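Local coordinates for GTPase-activating protein GYP1 (Saccharomyces cerevisiae, PDB 1FKM) that accelerates GTP hydrolysis by Ypt/Rab GTPases, chiefly YPT1 on the Golgi and YPT7 on the vacuole, by lending them a catalytic arginine and glutamine through its TBC domain, at residues Ile21-Gln24 with Asp25-Gln28; Met344-Phe348 with Gln349-Thr353. One frame throughout, in Å; residues are numbered along the deposited sequence.

Contact 1. Residues Ile21-Gln24 with Asp25-Gln28; sequences INQQ and DLRQ
Asn22 meets the carboxylate of Asp25 with its side-chain amide: Asp25 OD2 stands over the face of the amide, 3.0 Å from Asn22 CG, while the planes of the two groups are 27° apart. The pair sits at the start of helix 23-30, where Asn22 is the N-cap: its OD1 accepts from Asp25 N at 2.7 Å. The bond is nearly straight at the hydrogen (168°), but the N-H comes in above the plane of the amide carbonyl. The torsion about CA-CB explains the reach, for CG lies opposite the backbone N and beside the carbonyl carbon (chi1 -175°), which carries OD1 forward to the N-H of Asp25. Helical bonding starts at the same residue, with Leu26 N donating to Asn22 O at 3.0 Å, and the next rungs follow from Arg27 N to Gln23 O and from Gln28 N to Gln24 O.

Another side of the turn faces the protein. Leu26 CD2 passes 3.9 Å from Gln23 OE1 and lies loosely beside Ile21 CG2, at 4.4 Å; Ile21 and Leu26 both pack on Leu15 of helix 4-15 and Leu45 of helix 39-46. The chain of Gln23 bends at its second torsion, and its NE2 makes a weak hydrogen bond to Leu45 O, while OE1 is buried without a partner. Arg27 keeps its aliphatic part near Gln23, with CG 3.2 Å from Gln23 O, before its NE reaches Ser259 O in another weak bond.

An amide oxygen thus occupies one of the N-H groups left over at a helix start, and the negative charge of Asp25 in this first turn is likely to be stabilised by the helix dipole.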
loop_
_atom_site.group_PDB
_atom_site.type_symbol
_atom_site.label_atom_id
_atom_site.label_comp_id
_atom_site.label_asym_id
_atom_site.label_seq_id
_atom_site.Cartn_x
_atom_site.Cartn_y
_atom_site.Cartn_z
ATOM N N ILE A 21 9.888 -16.571 -15.146
ATOM C CA ILE A 21 10.467 -16.049 -13.913
ATOM C C ILE A 21 10.139 -16.922 -12.705
ATOM O O ILE A 21 8.984 -17.295 -12.494
ATOM C CB ILE A 21 9.983 -14.603 -13.659
ATOM C CG1 ILE A 21 10.408 -13.719 -14.836
ATOM C CG2 ILE A 21 10.571 -14.061 -12.351
ATOM C CD1 ILE A 21 9.897 -12.301 -14.774
ATOM N N ASN A 22 11.162 -17.245 -11.917
ATOM C CA ASN A 22 10.987 -18.072 -10.723
ATOM C C ASN A 22 10.468 -17.257 -9.537
ATOM O O ASN A 22 11.238 -16.584 -8.845
ATOM C CB ASN A 22 12.315 -18.735 -10.346
ATOM C CG ASN A 22 12.173 -19.699 -9.188
ATOM O OD1 ASN A 22 11.720 -19.326 -8.108
ATOM N ND2 ASN A 22 12.561 -20.949 -9.408
ATOM N N GLN A 23 9.160 -17.341 -9.305
ATOM C CA GLN A 23 8.481 -16.626 -8.225
ATOM C C GLN A 23 9.132 -16.847 -6.860
ATOM O O GLN A 23 9.241 -15.914 -6.056
ATOM C CB GLN A 23 7.013 -17.068 -8.165
ATOM C CG GLN A 23 6.133 -16.251 -7.230
ATOM C CD GLN A 23 5.766 -14.897 -7.807
ATOM O OE1 GLN A 23 6.636 -14.102 -8.162
ATOM N NE2 GLN A 23 4.468 -14.625 -7.903
ATOM N N GLN A 24 9.550 -18.083 -6.596
ATOM C CA GLN A 24 10.193 -18.416 -5.329
ATOM C C GLN A 24 11.467 -17.613 -5.114
ATOM O O GLN A 24 11.651 -16.991 -4.065
ATOM C CB GLN A 24 10.537 -19.906 -5.269
ATOM C CG GLN A 24 9.358 -20.829 -5.025
ATOM C CD GLN A 24 9.799 -22.255 -4.740
ATOM O OE1 GLN A 24 10.575 -22.503 -3.813
ATOM N NE2 GLN A 24 9.309 -23.201 -5.536
ATOM N N ASP A 25 12.358 -17.643 -6.100
ATOM C CA ASP A 25 13.607 -16.905 -5.992
ATOM C C ASP A 25 13.314 -15.420 -5.818
ATOM O O ASP A 25 13.930 -14.748 -4.995
ATOM C CB ASP A 25 14.472 -17.105 -7.241
ATOM C CG ASP A 25 14.962 -18.533 -7.395
ATOM O OD1 ASP A 25 15.349 -19.146 -6.377
ATOM O OD2 ASP A 25 14.977 -19.035 -8.537
ATOM N N LEU A 26 12.353 -14.918 -6.584
ATOM C CA LEU A 26 11.999 -13.502 -6.523
ATOM C C LEU A 26 11.485 -13.071 -5.144
ATOM O O LEU A 26 11.896 -12.037 -4.616
ATOM C CB LEU A 26 10.956 -13.185 -7.601
ATOM C CG LEU A 26 10.565 -11.713 -7.754
ATOM C CD1 LEU A 26 11.801 -10.884 -8.100
ATOM C CD2 LEU A 26 9.490 -11.578 -8.838
ATOM N N ARG A 27 10.587 -13.862 -4.567
ATOM C CA ARG A 27 10.035 -13.563 -3.247
ATOM C C ARG A 27 11.133 -13.574 -2.184
ATOM O O ARG A 27 11.174 -12.720 -1.300
ATOM C CB ARG A 27 8.980 -14.599 -2.860
ATOM C CG ARG A 27 7.664 -14.501 -3.601
ATOM C CD ARG A 27 6.679 -15.534 -3.060
ATOM N NE ARG A 27 6.561 -15.446 -1.607
ATOM C CZ ARG A 27 5.766 -16.214 -0.865
ATOM N NH1 ARG A 27 5.006 -17.138 -1.437
ATOM N NH2 ARG A 27 5.731 -16.055 0.452
ATOM N N GLN A 28 12.020 -14.557 -2.276
ATOM C CA GLN A 28 13.109 -14.701 -1.318
ATOM C C GLN A 28 14.006 -13.471 -1.218
ATOM O O GLN A 28 14.278 -12.983 -0.121
ATOM C CB GLN A 28 13.954 -15.925 -1.683
ATOM C CG GLN A 28 15.221 -16.075 -0.864
ATOM C CD GLN A 28 16.027 -17.292 -1.269
ATOM O OE1 GLN A 28 16.449 -17.417 -2.421
ATOM N NE2 GLN A 28 16.243 -18.200 -0.323
#

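Contact 2. Residues Met344-Phe348 with Gln349-Thr353; sequences MEMDF and QETIT
The backbone runs extended through Met346 and Asp347 and turns into helix 348-355, whose opening rungs are Thr351 N to Asp347 O at 2.9 Å and a nearly straight bond from Ile352 N to Phe348 O. Asp347 O also accepts from Thr351 OG1 (2.9 Å), which approaches from above the carbonyl plane, so this one oxygen is gripped twice by the same threonine. Around the helix start the side chains of Asp347 and Glu350 cross at about a right angle. Asp347 OD1 takes the N-H of Glu350 at 3.1 Å, nearly in line with its own C-O bond, while Glu350 OE1 accepts from Asp347 N at 2.9 Å on its anti side. This exchange is a capping box, with Asp347 as the N-cap. With CG set between the backbone N and the carbonyl carbon (chi1 58°), OD1 is brought up to the N-H of Glu350. The price is two like charges in proximity, Asp347 OD1 and Glu350 OE1 lying 3.4 Å apart, which the two N-H groups probably offset. A glycine at Asp347 would probably leave the N-H of Glu350 without its capping acceptor, and the Glu350 carboxylate held from one side of the box alone. Selenomethionine Met346 crosses Glu350 obliquely, its CB 3.7 Å from Glu350 CB, and its carbonyl oxygen is bonded by His221 of helix 216-224. One turn beyond Phe348, Ile352 places CG1 over one face of its ring in a CH-pi contact, 3.8 Å from the centroid and 20° off the normal. The same ring stacks with that of His226 and touches Gln231 of helix 230-238, which Ile352 meets as well.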
loop_
_atom_site.group_PDB
_atom_site.type_symbol
_atom_site.label_atom_id
_atom_site.label_comp_id
_atom_site.label_asym_id
_atom_site.label_seq_id
_atom_site.Cartn_x
_atom_site.Cartn_y
_atom_site.Cartn_z
HETATM N N MSE A 344 4.028 3.948 28.774
HETATM C CA MSE A 344 3.750 3.701 30.189
HETATM C C MSE A 344 3.732 4.975 31.035
HETATM O O MSE A 344 3.199 4.975 32.143
HETATM C CB MSE A 344 4.793 2.741 30.776
HETATM C CG MSE A 344 4.755 1.321 30.233
HETATM SE SE MSE A 344 3.198 0.321 30.788
HETATM C CE MSE A 344 3.805 -0.270 32.527
ATOM N N GLU A 345 4.311 6.054 30.520
ATOM C CA GLU A 345 4.363 7.310 31.267
ATOM C C GLU A 345 3.398 8.369 30.741
ATOM O O GLU A 345 3.470 9.530 31.142
ATOM C CB GLU A 345 5.787 7.880 31.237
ATOM C CG GLU A 345 6.884 6.903 31.647
ATOM C CD GLU A 345 6.732 6.395 33.069
ATOM O OE1 GLU A 345 6.485 7.216 33.977
ATOM O OE2 GLU A 345 6.873 5.171 33.284
HETATM N N MSE A 346 2.490 7.969 29.854
HETATM C CA MSE A 346 1.539 8.911 29.259
HETATM C C MSE A 346 0.091 8.666 29.648
HETATM O O MSE A 346 -0.302 7.533 29.900
HETATM C CB MSE A 346 1.628 8.850 27.732
HETATM C CG MSE A 346 2.925 9.347 27.137
HETATM SE SE MSE A 346 2.966 9.015 25.226
HETATM C CE MSE A 346 4.730 8.228 25.112
ATOM N N ASP A 347 -0.699 9.736 29.686
ATOM C CA ASP A 347 -2.118 9.611 29.999
ATOM C C ASP A 347 -2.878 9.580 28.674
ATOM O O ASP A 347 -2.261 9.550 27.606
ATOM C CB ASP A 347 -2.611 10.770 30.886
ATOM C CG ASP A 347 -2.391 12.142 30.266
ATOM O OD1 ASP A 347 -2.246 12.257 29.029
ATOM O OD2 ASP A 347 -2.385 13.128 31.035
ATOM N N PHE A 348 -4.206 9.587 28.733
ATOM C CA PHE A 348 -5.005 9.518 27.516
ATOM C C PHE A 348 -4.604 10.472 26.389
ATOM O O PHE A 348 -4.257 10.031 25.296
ATOM C CB PHE A 348 -6.487 9.732 27.826
ATOM C CG PHE A 348 -7.359 9.662 26.608
ATOM C CD1 PHE A 348 -7.658 8.437 26.026
ATOM C CD2 PHE A 348 -7.830 10.824 26.004
ATOM C CE1 PHE A 348 -8.408 8.365 24.858
ATOM C CE2 PHE A 348 -8.581 10.766 24.834
ATOM C CZ PHE A 348 -8.870 9.531 24.259
ATOM N N GLN A 349 -4.668 11.776 26.649
ATOM C CA GLN A 349 -4.335 12.766 25.631
ATOM C C GLN A 349 -2.926 12.618 25.064
ATOM O O GLN A 349 -2.728 12.721 23.855
ATOM C CB GLN A 349 -4.512 14.185 26.181
ATOM C CG GLN A 349 -5.957 14.643 26.296
ATOM C CD GLN A 349 -6.077 16.080 26.780
ATOM O OE1 GLN A 349 -5.695 16.404 27.905
ATOM N NE2 GLN A 349 -6.606 16.952 25.927
ATOM N N GLU A 350 -1.951 12.385 25.936
ATOM C CA GLU A 350 -0.571 12.242 25.491
ATOM C C GLU A 350 -0.407 11.011 24.607
ATOM O O GLU A 350 0.286 11.057 23.591
ATOM C CB GLU A 350 0.363 12.152 26.700
ATOM C CG GLU A 350 0.188 13.318 27.663
ATOM C CD GLU A 350 1.022 13.186 28.923
ATOM O OE1 GLU A 350 1.069 12.080 29.498
ATOM O OE2 GLU A 350 1.619 14.199 29.345
ATOM N N THR A 351 -1.062 9.922 24.999
ATOM C CA THR A 351 -1.001 8.662 24.268
ATOM C C THR A 351 -1.595 8.771 22.864
ATOM O O THR A 351 -0.945 8.405 21.881
ATOM C CB THR A 351 -1.733 7.543 25.050
ATOM O OG1 THR A 351 -1.029 7.272 26.267
ATOM C CG2 THR A 351 -1.798 6.263 24.230
ATOM N N ILE A 352 -2.822 9.275 22.767
ATOM C CA ILE A 352 -3.482 9.415 21.469
ATOM C C ILE A 352 -2.678 10.318 20.542
ATOM O O ILE A 352 -2.468 9.993 19.373
ATOM C CB ILE A 352 -4.912 9.992 21.614
ATOM C CG1 ILE A 352 -5.735 9.110 22.557
ATOM C CG2 ILE A 352 -5.591 10.065 20.250
ATOM C CD1 ILE A 352 -5.776 7.639 22.164
ATOM N N THR A 353 -2.231 11.454 21.067
ATOM C CA THR A 353 -1.437 12.390 20.285
ATOM C C THR A 353 -0.179 11.696 19.758
ATOM O O THR A 353 0.159 11.815 18.581
ATOM C CB THR A 353 -1.011 13.607 21.141
ATOM O OG1 THR A 353 -2.174 14.338 21.541
ATOM C CG2 THR A 353 -0.086 14.525 20.353
#

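Overall arrangement
Contact 1 comes early in the chain, at the start of helix 23-30, and contact 2 late, at the start of helix 348-355; the first closes long before the second opens. Their centres are 44 Å apart, on opposite sides of the chain's centre, and the nearest atoms remain about 33 Å from one another, so they share no helix and do not touch. Contact 1 packs against helices 4-15 and 39-46, contact 2 against helices 216-224 and 230-238. Each caps the start of a short helix in a separate part of this all-helical GAP domain, and both lie away from the arginine and glutamine fingers, Arg96 and Gln131.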